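Local coordinates for protein serpin (Taeniopygia guttata, PDB 5HGC) that binds cortisol and, like other members of the serpin family, probably inhibits serine-type endopeptidases, at residues N101-A107 against Q124-T130; D131-P135 against M161-V166. The contacts are given in a common frame with arbitrary orientation. Numbering follows the deposited sequence.

Contact 1 (N101-A107 against Q124-T130); sequences NAIFVTA and QLEAFTT. Unlike the reference sequence in segment 101-107: Ala107 (reference Glu).
Phe104 and Phe128 sit side by side on one face of a parallel strand pair. This is the edge of the large serpin sheet A, and the two strands, 100-106 and 126-130, joined by helix 113-123, form a beta-alpha-beta unit. Both rings adopt chi1 m and chi2 near 85°. Their planes lie 14° apart and the centroids 5.0 Å, so the rings are nearly parallel but strongly offset, with little overlap; Phe104 CE2 is 3.5 Å from Phe128 CD1. Tyr145 of helix 135-149 packs edge-to-face with Phe128. The face holding Ile103 and Ala127 looks to helix 113-123. There Ile103 (chi1 p) places CG1 3.6 Å from Ala127 CB and 3.9 Å from Leu125 CD1. Ala102 pairs with Glu126, Ile103 with Ala127, Phe104 with Phe128, Val105 with Thr129 and Thr106 with Thr130, at CA-CA distances of 4.7 to 5.2 Å. The axes of 101-106 and 126-130 come within 4.5 Å and cross at -30°. Five backbone hydrogen bonds join them, donor first: Ile103 N to Glu126 O (3.2 Å), Phe128 N to Ile103 O (2.8 Å), Val105 N to Phe128 O (2.8 Å), Thr130 N to Val105 O (2.7 Å) and Ala107 N to Thr130 O (3.0 Å). At the polar start, Gln124 leaves the helix with positive phi. Water 1 accepts from Asn101 N at 2.8 Å and gives a weak hydrogen bond to Gln124 O at 3.3 Å.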
# COMPACT_ATOMS: atom_id res chain seq x y z
N ASN A 101 2.05 -12.48 -0.11
CA ASN A 101 1.33 -12.95 1.08
C ASN A 101 1.94 -14.26 1.52
O ASN A 101 2.20 -15.11 0.67
CB ASN A 101 -0.09 -13.32 0.69
CG ASN A 101 -0.92 -12.12 0.40
OD1 ASN A 101 -0.71 -11.05 1.02
ND2 ASN A 101 -1.86 -12.26 -0.55
N ALA A 102 2.21 -14.41 2.81
CA ALA A 102 2.67 -15.69 3.36
C ALA A 102 2.05 -15.88 4.72
O ALA A 102 1.73 -14.90 5.41
CB ALA A 102 4.19 -15.80 3.41
N ILE A 103 1.81 -17.16 5.06
CA ILE A 103 1.45 -17.59 6.39
C ILE A 103 2.46 -18.52 7.01
O ILE A 103 3.02 -19.37 6.34
CB ILE A 103 0.01 -18.12 6.54
CG1 ILE A 103 -0.23 -19.36 5.68
CG2 ILE A 103 -0.96 -17.04 6.20
CD1 ILE A 103 -1.52 -20.13 5.97
N PHE A 104 2.73 -18.29 8.29
CA PHE A 104 3.61 -19.14 9.08
C PHE A 104 2.76 -19.72 10.20
O PHE A 104 2.25 -18.97 11.06
CB PHE A 104 4.80 -18.32 9.57
CG PHE A 104 5.62 -17.77 8.45
CD1 PHE A 104 5.29 -16.49 7.85
CD2 PHE A 104 6.72 -18.51 7.92
CE1 PHE A 104 6.06 -15.99 6.78
CE2 PHE A 104 7.50 -18.00 6.87
CZ PHE A 104 7.17 -16.74 6.29
N VAL A 105 2.50 -21.03 10.11
CA VAL A 105 1.50 -21.67 11.00
C VAL A 105 2.29 -22.62 11.91
O VAL A 105 3.23 -23.31 11.45
CB VAL A 105 0.39 -22.45 10.24
CG1 VAL A 105 -0.70 -23.02 11.19
CG2 VAL A 105 -0.30 -21.54 9.25
N THR A 106 1.92 -22.64 13.21
CA THR A 106 2.54 -23.58 14.14
C THR A 106 2.47 -25.02 13.62
O THR A 106 1.43 -25.46 13.12
CB THR A 106 1.92 -23.51 15.54
OG1 THR A 106 2.40 -24.62 16.29
CG2 THR A 106 0.41 -23.56 15.50
N ALA A 107 3.61 -25.70 13.71
CA ALA A 107 3.69 -27.13 13.43
C ALA A 107 2.65 -27.96 14.21
O ALA A 107 2.24 -29.02 13.76
CB ALA A 107 5.11 -27.63 13.68
N GLN A 124 -1.94 -16.77 -4.80
CA GLN A 124 -0.50 -17.12 -4.79
C GLN A 124 0.10 -17.29 -3.35
O GLN A 124 1.25 -16.95 -3.13
CB GLN A 124 0.36 -16.12 -5.58
CG GLN A 124 -0.21 -15.48 -6.88
CD GLN A 124 0.66 -14.28 -7.42
OE1 GLN A 124 1.33 -13.54 -6.64
NE2 GLN A 124 0.63 -14.07 -8.75
N LEU A 125 -0.68 -17.77 -2.38
CA LEU A 125 -0.18 -18.00 -1.02
C LEU A 125 0.95 -19.03 -0.95
O LEU A 125 0.87 -20.17 -1.52
CB LEU A 125 -1.30 -18.45 -0.09
CG LEU A 125 -0.81 -18.97 1.29
CD1 LEU A 125 -0.29 -17.81 2.13
CD2 LEU A 125 -1.89 -19.73 2.07
N GLU A 126 1.99 -18.63 -0.22
CA GLU A 126 2.98 -19.61 0.28
C GLU A 126 2.73 -19.78 1.75
O GLU A 126 2.69 -18.76 2.47
CB GLU A 126 4.43 -19.14 0.09
CG GLU A 126 4.74 -18.99 -1.38
CD GLU A 126 6.18 -18.67 -1.71
OE1 GLU A 126 6.93 -18.11 -0.87
OE2 GLU A 126 6.59 -19.00 -2.83
N ALA A 127 2.57 -21.03 2.20
CA ALA A 127 2.32 -21.33 3.63
C ALA A 127 3.46 -22.19 4.18
O ALA A 127 3.97 -23.08 3.48
CB ALA A 127 1.02 -22.09 3.75
N PHE A 128 3.87 -21.91 5.41
CA PHE A 128 5.06 -22.58 6.06
C PHE A 128 4.69 -23.10 7.44
O PHE A 128 4.06 -22.38 8.24
CB PHE A 128 6.24 -21.64 6.21
CG PHE A 128 6.74 -21.09 4.90
CD1 PHE A 128 6.12 -19.96 4.30
CD2 PHE A 128 7.81 -21.69 4.24
CE1 PHE A 128 6.55 -19.48 3.08
CE2 PHE A 128 8.26 -21.19 3.00
CZ PHE A 128 7.63 -20.09 2.41
N THR A 129 5.04 -24.37 7.68
CA THR A 129 4.97 -24.99 9.01
C THR A 129 6.13 -24.38 9.77
O THR A 129 7.30 -24.36 9.30
CB THR A 129 5.21 -26.51 8.96
OG1 THR A 129 4.55 -27.07 7.83
CG2 THR A 129 4.61 -27.11 10.14
N THR A 130 5.83 -23.86 10.94
CA THR A 130 6.85 -23.10 11.64
C THR A 130 6.87 -23.55 13.10
O THR A 130 5.82 -23.61 13.76
CB THR A 130 6.55 -21.59 11.56
OG1 THR A 130 6.52 -21.20 10.20
CG2 THR A 130 7.59 -20.77 12.28
O HOH W 1 2.97 -14.34 -2.04
O HOH W 2 4.64 -23.63 17.03

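Contact 2 (D131-P135 against M161-V166); sequences DFNKP and MDPQTV
The turn just before helix 135-149 meets a turn in the loop between that helix and strand 167-176, packed around the aromatic side chain of Phe132. Phe132 is buried and points toward 161-166 with chi1 m (-69°) and chi2 -72°. Thr165 CB makes a CH-pi contact over one ring face, 3.6 Å from the Phe132 centroid and 10° off the ring normal. Thr165 CG2 is 3.6 Å from Phe132 CZ, and Thr165 O is 3.2 Å from Phe132 CD2. Met161 CE approaches Phe132 CE1 at 4.3 Å. In the serpin fold this helix lies across sheet A, and 161-166 is the last part of the loop that runs from it to strand 167-176. Both segments bend through type I turns. One runs from Asp131 to Lys134, with Lys134 N donating to Asp131 O at 3.2 Å. Lys134 then takes the N-cap position of the helix. The other turn runs from Asp162 to Thr165, with Thr165 N donating to Asp162 O at 3.0 Å. Thr165 OG1 donates to the same Asp162 O at 2.5 Å. Asp162 OD1 accepts from Gln164 N at 2.7 Å, an Asx turn. Between the two turns the closest CA pair is Asn133 and Pro163, 4.9 Å apart. Pro163 CA makes a CA-H...O contact of 3.3 Å with Phe132 O. At the start of the helix, Pro135 CG lies 4.2 Å from Pro163 CB.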
# COMPACT_ATOMS: atom_id res chain seq x y z
N ASP A 131 8.08 -23.84 13.57
CA ASP A 131 8.32 -24.14 14.97
C ASP A 131 8.61 -22.85 15.73
O ASP A 131 9.78 -22.41 15.82
CB ASP A 131 9.51 -25.10 15.08
CG ASP A 131 9.64 -25.73 16.49
OD1 ASP A 131 8.84 -25.44 17.43
OD2 ASP A 131 10.58 -26.54 16.63
N PHE A 132 7.55 -22.23 16.25
CA PHE A 132 7.67 -20.99 17.03
C PHE A 132 8.34 -21.15 18.44
O PHE A 132 8.67 -20.14 19.09
CB PHE A 132 6.30 -20.35 17.17
CG PHE A 132 5.74 -19.81 15.89
CD1 PHE A 132 6.26 -18.64 15.30
CD2 PHE A 132 4.63 -20.42 15.28
CE1 PHE A 132 5.70 -18.10 14.13
CE2 PHE A 132 4.08 -19.91 14.09
CZ PHE A 132 4.62 -18.76 13.52
N ASN A 133 8.53 -22.40 18.90
CA ASN A 133 9.31 -22.69 20.09
C ASN A 133 10.80 -22.76 19.81
O ASN A 133 11.57 -23.36 20.57
CB ASN A 133 8.87 -24.01 20.72
CG ASN A 133 7.73 -23.82 21.69
OD1 ASN A 133 6.61 -24.26 21.40
ND2 ASN A 133 7.99 -23.16 22.84
N LYS A 134 11.20 -22.18 18.69
CA LYS A 134 12.58 -21.93 18.41
C LYS A 134 12.56 -20.52 17.86
O LYS A 134 12.83 -20.35 16.66
CB LYS A 134 13.10 -22.92 17.36
CG LYS A 134 13.04 -24.39 17.75
CD LYS A 134 13.84 -25.31 16.84
CE LYS A 134 13.72 -26.74 17.35
NZ LYS A 134 14.87 -27.65 17.06
N PRO A 135 12.19 -19.50 18.72
CA PRO A 135 12.04 -18.10 18.27
C PRO A 135 13.21 -17.60 17.44
O PRO A 135 12.99 -17.06 16.36
CB PRO A 135 11.92 -17.33 19.58
CG PRO A 135 11.17 -18.29 20.45
CD PRO A 135 11.86 -19.59 20.16
N MET A 161 9.49 -12.91 18.49
CA MET A 161 8.17 -13.48 18.21
C MET A 161 7.68 -14.34 19.36
O MET A 161 8.40 -15.25 19.79
CB MET A 161 8.19 -14.28 16.91
CG MET A 161 7.90 -13.46 15.66
SD MET A 161 6.29 -12.63 15.63
CE MET A 161 5.20 -14.02 15.37
N ASP A 162 6.46 -14.08 19.84
CA ASP A 162 5.89 -14.89 20.94
C ASP A 162 5.98 -16.43 20.67
O ASP A 162 5.48 -16.90 19.64
CB ASP A 162 4.46 -14.47 21.28
CG ASP A 162 3.94 -15.12 22.57
OD1 ASP A 162 4.22 -16.31 22.82
OD2 ASP A 162 3.24 -14.45 23.34
N PRO A 163 6.62 -17.21 21.57
CA PRO A 163 6.72 -18.68 21.34
C PRO A 163 5.38 -19.42 21.33
O PRO A 163 5.31 -20.55 20.87
CB PRO A 163 7.61 -19.18 22.49
CG PRO A 163 7.65 -18.08 23.48
CD PRO A 163 7.44 -16.80 22.73
N GLN A 164 4.33 -18.76 21.77
CA GLN A 164 2.99 -19.27 21.62
C GLN A 164 2.18 -18.86 20.33
O GLN A 164 0.92 -18.94 20.30
CB GLN A 164 2.22 -18.88 22.87
CG GLN A 164 2.12 -20.03 23.85
CD GLN A 164 0.99 -19.82 24.83
OE1 GLN A 164 0.93 -18.76 25.49
NE2 GLN A 164 0.08 -20.81 24.92
N THR A 165 2.91 -18.38 19.31
CA THR A 165 2.28 -17.89 18.08
C THR A 165 1.60 -19.06 17.43
O THR A 165 2.16 -20.12 17.26
CB THR A 165 3.32 -17.28 17.12
OG1 THR A 165 3.95 -16.17 17.76
CG2 THR A 165 2.68 -16.77 15.85
N VAL A 166 0.35 -18.85 17.09
CA VAL A 166 -0.37 -19.88 16.38
C VAL A 166 -0.10 -19.67 14.87
O VAL A 166 0.40 -20.57 14.19
CB VAL A 166 -1.85 -19.84 16.81
CG1 VAL A 166 -2.71 -20.71 15.93
CG2 VAL A 166 -1.98 -20.32 18.25

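The chain first runs along strand 100-106, then through helix 113-123, and enters strand 126-130, parallel to the first. Contact 1 closes that loop. The chain passes directly from Thr130 to Asp131, where contact 2 opens. Helix 135-149 follows, and contact 2 closes around it at 161-166. The two loops stand in series; they neither nest nor cross. The centres of contact 1 and contact 2 lie about 13 Å apart, and the two touch. Phe132 CZ packs 3.4 Å from Phe104 O, and Thr106 N probably donates a hydrogen bond to Val166 O at 2.8 Å. Strand 167-176 then pairs antiparallel with strand 100-106. Together the contacts tie both helical connections to the same edge region of sheet A.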